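Local coordinates for protein glycosyl hydrolase 25 (PDB 4FF5) that probably cleaves glycosidic bonds of cell-wall peptidoglycan, as other family 25 glycosidases do, and takes part in host-cell invasion by Streptococcus pneumoniae, at residues E64-Y68 / D69-Q73; N141-P145 / Y146-Y150; P220-D223 / L224-I228. All coordinates share one frame; numbering follows the deposited sequence. Where two conformers were deposited one is given.

Interaction 1: residues E64-Y68 / D69-Q73; sequences EEINY and DALSQ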
ATOM      1  N   GLU A  64      -1.087  18.788   5.651  1.00 27.71           N
ATOM      2  CA  GLU A  64      -0.842  19.982   6.465  1.00 29.65           C
ATOM      3  C   GLU A  64      -0.689  19.642   7.946  1.00 30.19           C
ATOM      4  O   GLU A  64      -0.202  20.460   8.736  1.00 31.15           O
ATOM      5  CB  GLU A  64      -1.926  21.057   6.244  1.00 31.39           C
ATOM      6  CG  GLU A  64      -3.256  20.822   6.951  1.00 32.10           C
ATOM      7  CD  GLU A  64      -4.354  20.341   6.019  1.00 34.64           C
ATOM      8  OE1 GLU A  64      -5.499  20.186   6.501  1.00 35.62           O
ATOM      9  N   GLU A  65      -1.103  18.433   8.327  1.00 28.86           N
ATOM     10  CA  GLU A  65      -0.934  17.989   9.710  1.00 27.98           C
ATOM     11  C   GLU A  65       0.303  17.113   9.880  1.00 27.13           C
ATOM     12  O   GLU A  65       0.651  16.721  11.001  1.00 26.47           O
ATOM     13  CB  GLU A  65      -2.198  17.314  10.227  1.00 29.26           C
ATOM     14  CG  GLU A  65      -3.297  18.284  10.620  1.00 31.89           C
ATOM     15  CD  GLU A  65      -4.661  17.637  10.690  1.00 33.31           C
ATOM     16  OE1 GLU A  65      -4.741  16.420  10.937  1.00 34.77           O
ATOM     17  OE2 GLU A  65      -5.669  18.344  10.488  1.00 35.19           O
ATOM     18  N   ILE A  66       1.004  16.864   8.774  1.00 25.77           N
ATOM     19  CA  ILE A  66       2.237  16.061   8.798  1.00 24.76           C
ATOM     20  C   ILE A  66       3.515  16.901   8.724  1.00 24.85           C
ATOM     21  O   ILE A  66       3.730  17.638   7.754  1.00 24.33           O
ATOM     22  CB  ILE A  66       2.280  15.015   7.657  1.00 23.98           C
ATOM     23  CG1 ILE A  66       1.074  14.068   7.755  1.00 23.44           C
ATOM     24  CG2 ILE A  66       3.595  14.239   7.705  1.00 24.17           C
ATOM     25  CD1 ILE A  66       0.817  13.293   6.475  1.00 22.62           C
ATOM     26  N   ASN A  67       4.361  16.759   9.752  1.00 25.26           N
ATOM     27  CA  ASN A  67       5.708  17.284   9.714  1.00 25.98           C
ATOM     28  C   ASN A  67       6.570  16.293   8.929  1.00 25.29           C
ATOM     29  O   ASN A  67       7.110  15.345   9.498  1.00 25.56           O
ATOM     30  CB  ASN A  67       6.238  17.530  11.147  1.00 27.05           C
ATOM     31  CG  ASN A  67       7.629  18.124  11.166  1.00 28.16           C
ATOM     32  OD1 ASN A  67       8.297  18.186  10.139  1.00 28.58           O
ATOM     33  ND2 ASN A  67       8.092  18.533  12.353  1.00 29.07           N
ATOM     34  N   TYR A  68       6.690  16.505   7.617  1.00 24.95           N
ATOM     35  CA  TYR A  68       7.368  15.497   6.778  1.00 26.09           C
ATOM     36  C   TYR A  68       8.842  15.329   7.138  1.00 27.77           C
ATOM     37  O   TYR A  68       9.353  14.211   7.110  1.00 27.32           O
ATOM     38  CB  TYR A  68       7.206  15.760   5.289  1.00 24.30           C
ATOM     39  CG  TYR A  68       5.807  15.505   4.753  1.00 22.94           C
ATOM     40  CD1 TYR A  68       5.375  14.205   4.425  1.00 22.37           C
ATOM     41  CD2 TYR A  68       4.913  16.570   4.560  1.00 22.91           C
ATOM     42  CE1 TYR A  68       4.093  13.979   3.916  1.00 20.88           C
ATOM     43  CE2 TYR A  68       3.638  16.357   4.055  1.00 21.75           C
ATOM     44  CZ  TYR A  68       3.226  15.058   3.742  1.00 20.79           C
ATOM     45  OH  TYR A  68       1.954  14.880   3.241  1.00 19.15           O
ATOM     46  N   ASP A  69       9.509  16.435   7.498  1.00 29.25           N
ATOM     47  CA  ASP A  69      10.887  16.371   8.021  1.00 31.08           C
ATOM     48  C   ASP A  69      11.011  15.360   9.154  1.00 30.21           C
ATOM     49  O   ASP A  69      11.888  14.495   9.124  1.00 32.72           O
ATOM     50  CB  ASP A  69      11.369  17.760   8.503  1.00 33.70           C
ATOM     51  CG  ASP A  69      11.602  18.732   7.360  1.00 36.48           C
ATOM     52  OD1 ASP A  69      11.747  18.288   6.206  1.00 37.55           O
ATOM     53  OD2 ASP A  69      11.662  19.958   7.610  1.00 40.48           O
ATOM     54  N   ALA A  70      10.133  15.462  10.147  1.00 29.08           N
ATOM     55  CA  ALA A  70      10.169  14.554  11.293  1.00 29.52           C
ATOM     56  C   ALA A  70       9.767  13.132  10.895  1.00 28.68           C
ATOM     57  O   ALA A  70      10.407  12.143  11.290  1.00 29.23           O
ATOM     58  CB  ALA A  70       9.276  15.070  12.416  1.00 28.91           C
ATOM     59  N   LEU A  71       8.706  13.026  10.103  1.00 28.80           N
ATOM     60  CA  LEU A  71       8.161  11.709   9.768  1.00 26.71           C
ATOM     61  C   LEU A  71       9.152  10.861   8.974  1.00 27.31           C
ATOM     62  O   LEU A  71       9.309   9.668   9.253  1.00 26.81           O
ATOM     63  CB  LEU A  71       6.808  11.854   9.052  1.00 27.10           C
ATOM     64  CG  LEU A  71       5.881  10.620   8.999  1.00 26.24           C
ATOM     65  CD1 LEU A  71       5.043  10.464  10.262  1.00 27.55           C
ATOM     66  CD2 LEU A  71       4.970  10.681   7.791  1.00 25.58           C
ATOM     67  N   SER A  72       9.833  11.474   8.005  1.00 28.00           N
ATOM     68  CA  SER A  72      10.741  10.749   7.092  1.00 29.74           C
ATOM     69  C   SER A  72      11.950  10.102   7.776  1.00 31.09           C
ATOM     70  O   SER A  72      12.474   9.075   7.297  1.00 30.69           O
ATOM     71  CB  SER A  72      11.220  11.667   5.957  1.00 30.35           C
ATOM     72  OG  SER A  72      12.081  12.675   6.457  1.00 30.85           O
ATOM     73  N   GLN A  73      12.390  10.697   8.884  1.00 32.00           N
ATOM     74  CA  GLN A  73      13.505  10.129   9.649  1.00 33.31           C
ATOM     75  C   GLN A  73      13.042   9.071  10.673  1.00 32.78           C
ATOM     76  O   GLN A  73      13.882   8.366  11.253  1.00 33.06           O
ATOM     77  CB  GLN A  73      14.386  11.215  10.299  1.00 36.21           C
ATOM     78  CG  GLN A  73      14.963  12.275   9.357  1.00 37.09           C
ATOM     79  CD  GLN A  73      15.642  11.714   8.104  1.00 38.18           C
ATOM     80  OE1 GLN A  73      16.590  10.931   8.183  1.00 38.70           O
ATOM     81  NE2 GLN A  73      15.163  12.141   6.936  1.00 39.34           N
TER
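Asn67 and Tyr68 open a helix whose first turn is closed by two i to i+4 backbone bonds, Leu71 N to Asn67 O at 2.9 Å and Ser72 N to Tyr68 O, also at 2.9 Å. Asn67 occupies the N-cap position and adds a side-chain bond, accepting from Ala70 N on OD1 at 3.3 Å with an N-H...O angle of 165°. That bond is straight at the hydrogen, yet the donor sits well above the plane of the Asn67 carboxamide instead of on a lone pair. With CG anti to the backbone N (chi1 -178°), the amide folds forward over the start of the helix and its ND2 rests against Ala70 CB, 3.7 Å away. The cap thereby gives one of the first N-H groups of the helix a side-chain acceptor. On the inner side, Ile66 CG2 does two jobs: it lies centrally over one face of the Tyr68 ring, 3.7 Å above its plane, and it meets Leu71 CD2 at 3.8 Å. The branches of Ile66 and Leu71 cross at a slant, joining the residue before the cap to Leu71 in the first turn. The OH of Tyr68 is hydrogen-bonded to His107 ND1 of helix 104-112. Asp69, on the exposed side, forms a salt bridge with Arg114; a carboxylate this early in a helix would probably also interact favourably with the helix dipole. Farther along, Gln73 NE2 donates to Ser72 OG at 3.2 Å. Together these contacts make an asparagine N-cap with a hydrophobic staple, Ile66 (N') to Leu71 (N4), across it, here at the start of the short helix after the first strand of the TIM barrel.

Interaction 2: residues N141-P145 / Y146-Y150; sequences NAASP and YSPSY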
ATOM      1  N   ASN A 141      -2.262   5.743 -14.351  1.00 19.95           N
ATOM      2  CA  ASN A 141      -1.965   7.046 -14.953  1.00 20.78           C
ATOM      3  C   ASN A 141      -1.708   8.122 -13.922  1.00 20.13           C
ATOM      4  O   ASN A 141      -0.915   9.029 -14.160  1.00 21.47           O
ATOM      5  CB  ASN A 141      -3.053   7.464 -15.943  1.00 21.29           C
ATOM      6  CG  ASN A 141      -3.117   6.554 -17.160  1.00 23.26           C
ATOM      7  OD1 ASN A 141      -2.178   5.795 -17.436  1.00 24.54           O
ATOM      8  ND2 ASN A 141      -4.238   6.603 -17.888  1.00 23.51           N
ATOM      9  N   ALA A 142      -2.335   8.006 -12.754  1.00 18.92           N
ATOM     10  CA  ALA A 142      -2.099   8.986 -11.704  1.00 18.39           C
ATOM     11  C   ALA A 142      -0.774   8.749 -10.953  1.00 17.98           C
ATOM     12  O   ALA A 142      -0.085   9.682 -10.574  1.00 17.34           O
ATOM     13  CB  ALA A 142      -3.281   9.032 -10.743  1.00 17.99           C
ATOM     14  N   ALA A 143      -0.398   7.485 -10.787  1.00 17.40           N
ATOM     15  CA  ALA A 143       0.727   7.145  -9.945  1.00 17.40           C
ATOM     16  C   ALA A 143       2.042   7.021 -10.709  1.00 18.03           C
ATOM     17  O   ALA A 143       3.092   7.348 -10.161  1.00 18.38           O
ATOM     18  CB  ALA A 143       0.446   5.834  -9.207  1.00 16.76           C
ATOM     19  N   SER A 144       1.985   6.496 -11.935  1.00 18.73           N
ATOM     20  CA  SER A 144       3.195   6.187 -12.713  1.00 20.18           C
ATOM     21  C   SER A 144       4.186   7.358 -12.889  1.00 21.43           C
ATOM     22  O   SER A 144       5.390   7.116 -12.892  1.00 21.33           O
ATOM     23  CB  SER A 144       2.862   5.518 -14.059  1.00 20.93           C
ATOM     24  OG  SER A 144       2.162   6.399 -14.943  1.00 21.77           O
ATOM     25  N   PRO A 145       3.688   8.623 -12.998  1.00 22.54           N
ATOM     26  CA  PRO A 145       4.599   9.764 -13.109  1.00 23.81           C
ATOM     27  C   PRO A 145       5.582   9.862 -11.950  1.00 24.38           C
ATOM     28  O   PRO A 145       6.637  10.477 -12.098  1.00 25.74           O
ATOM     29  CB  PRO A 145       3.654  10.974 -13.101  1.00 24.02           C
ATOM     30  CG  PRO A 145       2.376  10.445 -13.660  1.00 23.77           C
ATOM     31  CD  PRO A 145       2.278   9.053 -13.111  1.00 22.72           C
ATOM     32  N   TYR A 146       5.240   9.260 -10.812  1.00 23.34           N
ATOM     33  CA  TYR A 146       6.075   9.342  -9.605  1.00 23.54           C
ATOM     34  C   TYR A 146       7.061   8.181  -9.452  1.00 23.71           C
ATOM     35  O   TYR A 146       7.822   8.145  -8.495  1.00 23.58           O
ATOM     36  CB  TYR A 146       5.194   9.487  -8.354  1.00 22.29           C
ATOM     37  CG  TYR A 146       4.354  10.730  -8.391  1.00 22.77           C
ATOM     38  CD1 TYR A 146       4.890  11.958  -7.998  1.00 22.93           C
ATOM     39  CD2 TYR A 146       3.032  10.703  -8.857  1.00 22.13           C
ATOM     40  CE1 TYR A 146       4.130  13.108  -8.046  1.00 23.34           C
ATOM     41  CE2 TYR A 146       2.264  11.865  -8.901  1.00 22.65           C
ATOM     42  CZ  TYR A 146       2.831  13.061  -8.496  1.00 23.17           C
ATOM     43  OH  TYR A 146       2.106  14.222  -8.524  1.00 24.29           O
ATOM     44  N   SER A 147       7.058   7.256 -10.415  1.00 23.79           N
ATOM     45  CA  SER A 147       7.950   6.084 -10.391  1.00 24.37           C
ATOM     46  C   SER A 147       7.862   5.364  -9.049  1.00 23.19           C
ATOM     47  O   SER A 147       8.891   5.175  -8.377  1.00 24.56           O
ATOM     48  CB  SER A 147       9.408   6.487 -10.660  1.00 26.05           C
ATOM     49  OG  SER A 147       9.538   7.033 -11.960  1.00 28.52           O
ATOM     50  N   PRO A 148       6.634   4.961  -8.650  1.00 21.86           N
ATOM     51  CA  PRO A 148       6.514   4.305  -7.346  1.00 20.50           C
ATOM     52  C   PRO A 148       7.273   2.971  -7.312  1.00 20.02           C
ATOM     53  O   PRO A 148       7.449   2.321  -8.353  1.00 21.07           O
ATOM     54  CB  PRO A 148       5.008   4.104  -7.193  1.00 19.44           C
ATOM     55  CG  PRO A 148       4.482   4.048  -8.587  1.00 19.71           C
ATOM     56  CD  PRO A 148       5.349   4.978  -9.380  1.00 20.70           C
ATOM     57  N   SER A 149       7.728   2.584  -6.126  1.00 19.74           N
ATOM     58  CA  SER A 149       8.511   1.361  -5.967  1.00 19.35           C
ATOM     59  C   SER A 149       7.690   0.074  -6.142  1.00 18.94           C
ATOM     60  O   SER A 149       8.262  -0.994  -6.345  1.00 18.31           O
ATOM     61  CB  SER A 149       9.205   1.355  -4.608  1.00 19.77           C
ATOM     62  OG  SER A 149       8.260   1.101  -3.567  1.00 20.00           O
ATOM     63  N   TYR A 150       6.361   0.178  -6.030  1.00 17.41           N
ATOM     64  CA  TYR A 150       5.482  -0.974  -6.099  1.00 16.80           C
ATOM     65  C   TYR A 150       4.053  -0.477  -6.291  1.00 16.23           C
ATOM     66  O   TYR A 150       3.717   0.624  -5.863  1.00 15.10           O
ATOM     67  CB  TYR A 150       5.569  -1.782  -4.799  1.00 16.91           C
ATOM     68  CG  TYR A 150       5.845  -3.260  -4.990  1.00 17.05           C
ATOM     69  CD1 TYR A 150       7.154  -3.752  -4.950  1.00 17.98           C
ATOM     70  CD2 TYR A 150       4.802  -4.167  -5.205  1.00 16.94           C
ATOM     71  CE1 TYR A 150       7.418  -5.109  -5.125  1.00 17.85           C
ATOM     72  CE2 TYR A 150       5.055  -5.525  -5.376  1.00 16.99           C
ATOM     73  CZ  TYR A 150       6.366  -5.988  -5.329  1.00 17.72           C
ATOM     74  OH  TYR A 150       6.634  -7.333  -5.511  1.00 17.55           O
TER
HETATM   75  O   HOH W   1       9.354   9.835 -11.072  1.00 37.23           O
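The ring of Tyr146 turns one edge toward the end of the preceding helix: the carbonyl oxygens of Ala142 and Ala143 lie close to its plane, with Ala142 O 3.6 Å from CE2 and Ala143 O equally far from CD2. The carbonyl carbon of Pro145, next in the chain, lies oblique to the ring, while Lys105, Ile108 and Thr109 of helix 104-112 supply further packing around the tyrosine. CG of Tyr146 stands beside its own backbone N (chi1 -61°), which folds the ring back along the helix it has just left, its slightly positive C-H edge facing the carbonyls. Ala143 O accepts from Tyr146 N at 2.9 Å, the donor above the carbonyl plane, and also packs against Pro148 CD at 3.4 Å. One residue on, Ser144 O receives Ser147 N at 3.0 Å, so two successive i to i+3 turns replace the wider helical ones. Pro145 and Pro148 have no N-H to continue the pattern, and Ser147, with positive phi (51°), turns the chain aside between them. A water donates to Pro145 O and also hydrogen-bonds to Ser147 OG at 2.9 Å, linking the two residues. Pro148 and Ala143 both pack on Val120 of strand 118-123. This is a helix C-terminus tightening into 3-10 turns, followed by a left-handed residue and proline, at the helix-to-strand connection into strand 151-155 of the TIM barrel.

Interaction 3: residues P220-D223 / L224-I228; sequences PKTD and LDYDI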
ATOM      1  N   PRO A 220      -0.306 -12.591  10.669  1.00 17.10           N
ATOM      2  CA  PRO A 220      -1.305 -13.206   9.784  1.00 16.82           C
ATOM      3  C   PRO A 220      -1.470 -14.715  10.004  1.00 17.17           C
ATOM      4  O   PRO A 220      -0.478 -15.438  10.058  1.00 16.82           O
ATOM      5  CB  PRO A 220      -0.754 -12.902   8.400  1.00 16.06           C
ATOM      6  CG  PRO A 220      -0.048 -11.579   8.563  1.00 15.65           C
ATOM      7  CD  PRO A 220       0.612 -11.704   9.920  1.00 16.39           C
ATOM      8  N   LYS A 221      -2.720 -15.168  10.141  1.00 17.57           N
ATOM      9  CA  LYS A 221      -3.008 -16.570  10.466  1.00 18.79           C
ATOM     10  C   LYS A 221      -3.086 -17.409   9.192  1.00 18.13           C
ATOM     11  O   LYS A 221      -4.154 -17.893   8.799  1.00 17.39           O
ATOM     12  CB  LYS A 221      -4.288 -16.702  11.311  1.00 20.49           C
ATOM     13  CG  LYS A 221      -4.180 -16.084  12.695  1.00 24.32           C
ATOM     14  CD  LYS A 221      -5.541 -16.028  13.378  1.00 26.85           C
ATOM     15  CE  LYS A 221      -5.680 -14.792  14.264  1.00 28.95           C
ATOM     16  NZ  LYS A 221      -5.200 -15.056  15.647  1.00 31.34           N
ATOM     17  N   THR A 222      -1.947 -17.513   8.518  1.00 17.68           N
ATOM     18  CA  THR A 222      -1.828 -18.282   7.280  1.00 17.87           C
ATOM     19  C   THR A 222      -0.413 -18.808   7.120  1.00 17.94           C
ATOM     20  O   THR A 222       0.530 -18.221   7.659  1.00 17.44           O
ATOM     21  CB  THR A 222      -2.208 -17.462   6.026  1.00 17.43           C
ATOM     22  OG1 THR A 222      -2.045 -18.289   4.868  1.00 17.83           O
ATOM     23  CG2 THR A 222      -1.323 -16.185   5.867  1.00 17.31           C
ATOM     24  N   ASP A 223      -0.262 -19.906   6.384  0.50 17.91           N
ATOM     25  CA  ASP A 223       1.062 -20.384   6.041  0.50 18.02           C
ATOM     26  C   ASP A 223       1.453 -19.947   4.630  0.50 18.10           C
ATOM     27  O   ASP A 223       2.442 -20.437   4.093  0.50 18.05           O
ATOM     28  CB  ASP A 223       1.163 -21.903   6.200  0.50 18.27           C
ATOM     29  CG  ASP A 223       0.305 -22.658   5.198  0.50 18.42           C
ATOM     30  OD1 ASP A 223      -0.277 -22.019   4.299  0.50 18.15           O
ATOM     31  OD2 ASP A 223       0.220 -23.894   5.315  0.50 18.28           O
ATOM     32  N   LEU A 224       0.670 -19.039   4.032  1.00 17.99           N
ATOM     33  CA  LEU A 224       1.051 -18.401   2.762  1.00 18.83           C
ATOM     34  C   LEU A 224       2.270 -17.508   3.036  1.00 18.97           C
ATOM     35  O   LEU A 224       2.283 -16.861   4.076  1.00 19.34           O
ATOM     36  CB  LEU A 224      -0.118 -17.569   2.204  1.00 18.51           C
ATOM     37  CG  LEU A 224       0.117 -16.783   0.906  1.00 18.50           C
ATOM     38  CD1 LEU A 224       0.260 -17.729  -0.274  1.00 19.51           C
ATOM     39  CD2 LEU A 224      -1.006 -15.784   0.656  1.00 17.76           C
ATOM     40  N   ASP A 225       3.259 -17.466   2.127  1.00 20.03           N
ATOM     41  CA  ASP A 225       4.492 -16.666   2.345  0.61 21.40           C
ATOM     42  C   ASP A 225       4.401 -15.163   2.012  1.00 21.48           C
ATOM     43  O   ASP A 225       4.912 -14.676   0.981  1.00 24.32           O
ATOM     44  CB  ASP A 225       5.687 -17.277   1.610  0.61 23.27           C
ATOM     45  CG  ASP A 225       5.669 -16.985   0.131  0.61 24.34           C
ATOM     46  OD1 ASP A 225       4.615 -17.194  -0.503  0.61 25.35           O
ATOM     47  OD2 ASP A 225       6.713 -16.537  -0.401  0.61 26.01           O
ATOM     48  N   TYR A 226       3.817 -14.398   2.909  1.00 19.28           N
ATOM     49  CA  TYR A 226       3.652 -12.959   2.691  1.00 16.99           C
ATOM     50  C   TYR A 226       4.955 -12.173   3.004  1.00 16.75           C
ATOM     51  O   TYR A 226       5.789 -12.610   3.809  1.00 15.91           O
ATOM     52  CB  TYR A 226       2.467 -12.483   3.532  1.00 16.23           C
ATOM     53  CG  TYR A 226       2.671 -12.742   5.012  1.00 16.72           C
ATOM     54  CD1 TYR A 226       3.263 -11.778   5.833  1.00 16.90           C
ATOM     55  CD2 TYR A 226       2.290 -13.963   5.587  1.00 17.04           C
ATOM     56  CE1 TYR A 226       3.484 -12.024   7.178  1.00 17.25           C
ATOM     57  CE2 TYR A 226       2.525 -14.227   6.928  1.00 17.11           C
ATOM     58  CZ  TYR A 226       3.113 -13.254   7.720  1.00 17.40           C
ATOM     59  OH  TYR A 226       3.307 -13.491   9.058  1.00 18.99           O
ATOM     60  N   ASP A 227       5.103 -11.004   2.377  1.00 15.99           N
ATOM     61  CA  ASP A 227       6.296 -10.181   2.539  1.00 16.02           C
ATOM     62  C   ASP A 227       6.144  -9.117   3.616  1.00 15.51           C
ATOM     63  O   ASP A 227       7.122  -8.667   4.218  1.00 15.12           O
ATOM     64  CB  ASP A 227       6.607  -9.467   1.222  1.00 16.72           C
ATOM     65  CG  ASP A 227       7.213 -10.377   0.187  1.00 17.85           C
ATOM     66  OD1 ASP A 227       7.756 -11.436   0.549  1.00 18.01           O
ATOM     67  OD2 ASP A 227       7.166 -10.015  -1.007  1.00 19.04           O
ATOM     68  N   ILE A 228       4.913  -8.680   3.847  1.00 14.61           N
ATOM     69  CA  ILE A 228       4.714  -7.493   4.685  1.00 13.79           C
ATOM     70  C   ILE A 228       3.366  -7.615   5.421  1.00 13.01           C
ATOM     71  O   ILE A 228       2.399  -8.161   4.892  1.00 11.94           O
ATOM     72  CB  ILE A 228       4.884  -6.189   3.838  1.00 13.96           C
ATOM     73  CG1 ILE A 228       4.691  -4.917   4.688  1.00 14.59           C
ATOM     74  CG2 ILE A 228       4.043  -6.232   2.561  1.00 13.79           C
ATOM     75  CD1 ILE A 228       5.276  -3.654   4.067  1.00 16.02           C
TER
HETATM   76  O   HOH W   2       2.352 -15.693  10.101  1.00 17.22           O
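Leu224 opens the second half of the loop by giving its backbone N-H to Thr222 OG1, a short and nearly straight bond of 2.9 Å with an angle of 166° at the hydrogen. A threonine hydroxyl accepting from the N-H two residues ahead defines an ST turn. The Thr222 hydroxyl reaches that N-H because OG1 stands anti to its own backbone N (chi1 179°), on the carbonyl side; there it also lies 3.4 Å from Leu224 CB. The Thr222 and Leu224 side chains run side by side, and the end of Leu224 reaches Met191 of helix 188-193. Asp225 is the centre of an inverse gamma turn, closed by a weak bond from Tyr226 N to Leu224 O, which bends the chain back toward Pro220. Tyr226 then makes the main side-chain contact. Its CG lies between backbone N and carbonyl carbon (chi1 60°), and the ring swings against Pro220, whose CG sits over one face, 3.9 Å from the centroid and offset toward the rim. This is a CH-pi contact; beside it Pro220 CD packs against the phenol end, 3.3 Å from Tyr226 OH. A water in the plane of the ring, at its edge, bridges the hydroxyl, 2.6 Å from Tyr226 OH, to Pro220 O, to which it donates at 2.8 Å. Ile206 of strand 203-207 touches Pro220, Thr222 and Tyr226 alike. Past the tyrosine, Asp227 turns to Lys261 and Ser203, and Ile228 enters strand 228-232. The chemistry divides the work: the C-H groups of the proline, CD next to the amide nitrogen being probably the more polarised, suit the electron-rich ring, while the water ties the phenol oxygen to a backbone carbonyl, so that ring and polar end are both fixed to one proline.

In the fold
The three contacts follow one another along the chain without touching. Interactions 1 and 2 have centres 21 Å apart, yet share a neighbour: helix 104-112 packs on Ile66 and Tyr68 through one set of residues and on Tyr146 through another. Interactions 2 and 3 lie on opposite sides of the chain's centre, their centres 26 Å apart, but their nearest atoms come within about 5 Å; Lys261 and Leu262 of helix 255-263 meet both Tyr150 and Asp227. Both lead into barrel strands at their N-terminal ends, whereas TIM-barrel active sites characteristically lie at the C-terminal ends. Interaction 1 instead follows strand 54-57, its centre 31 Å from that of interaction 3.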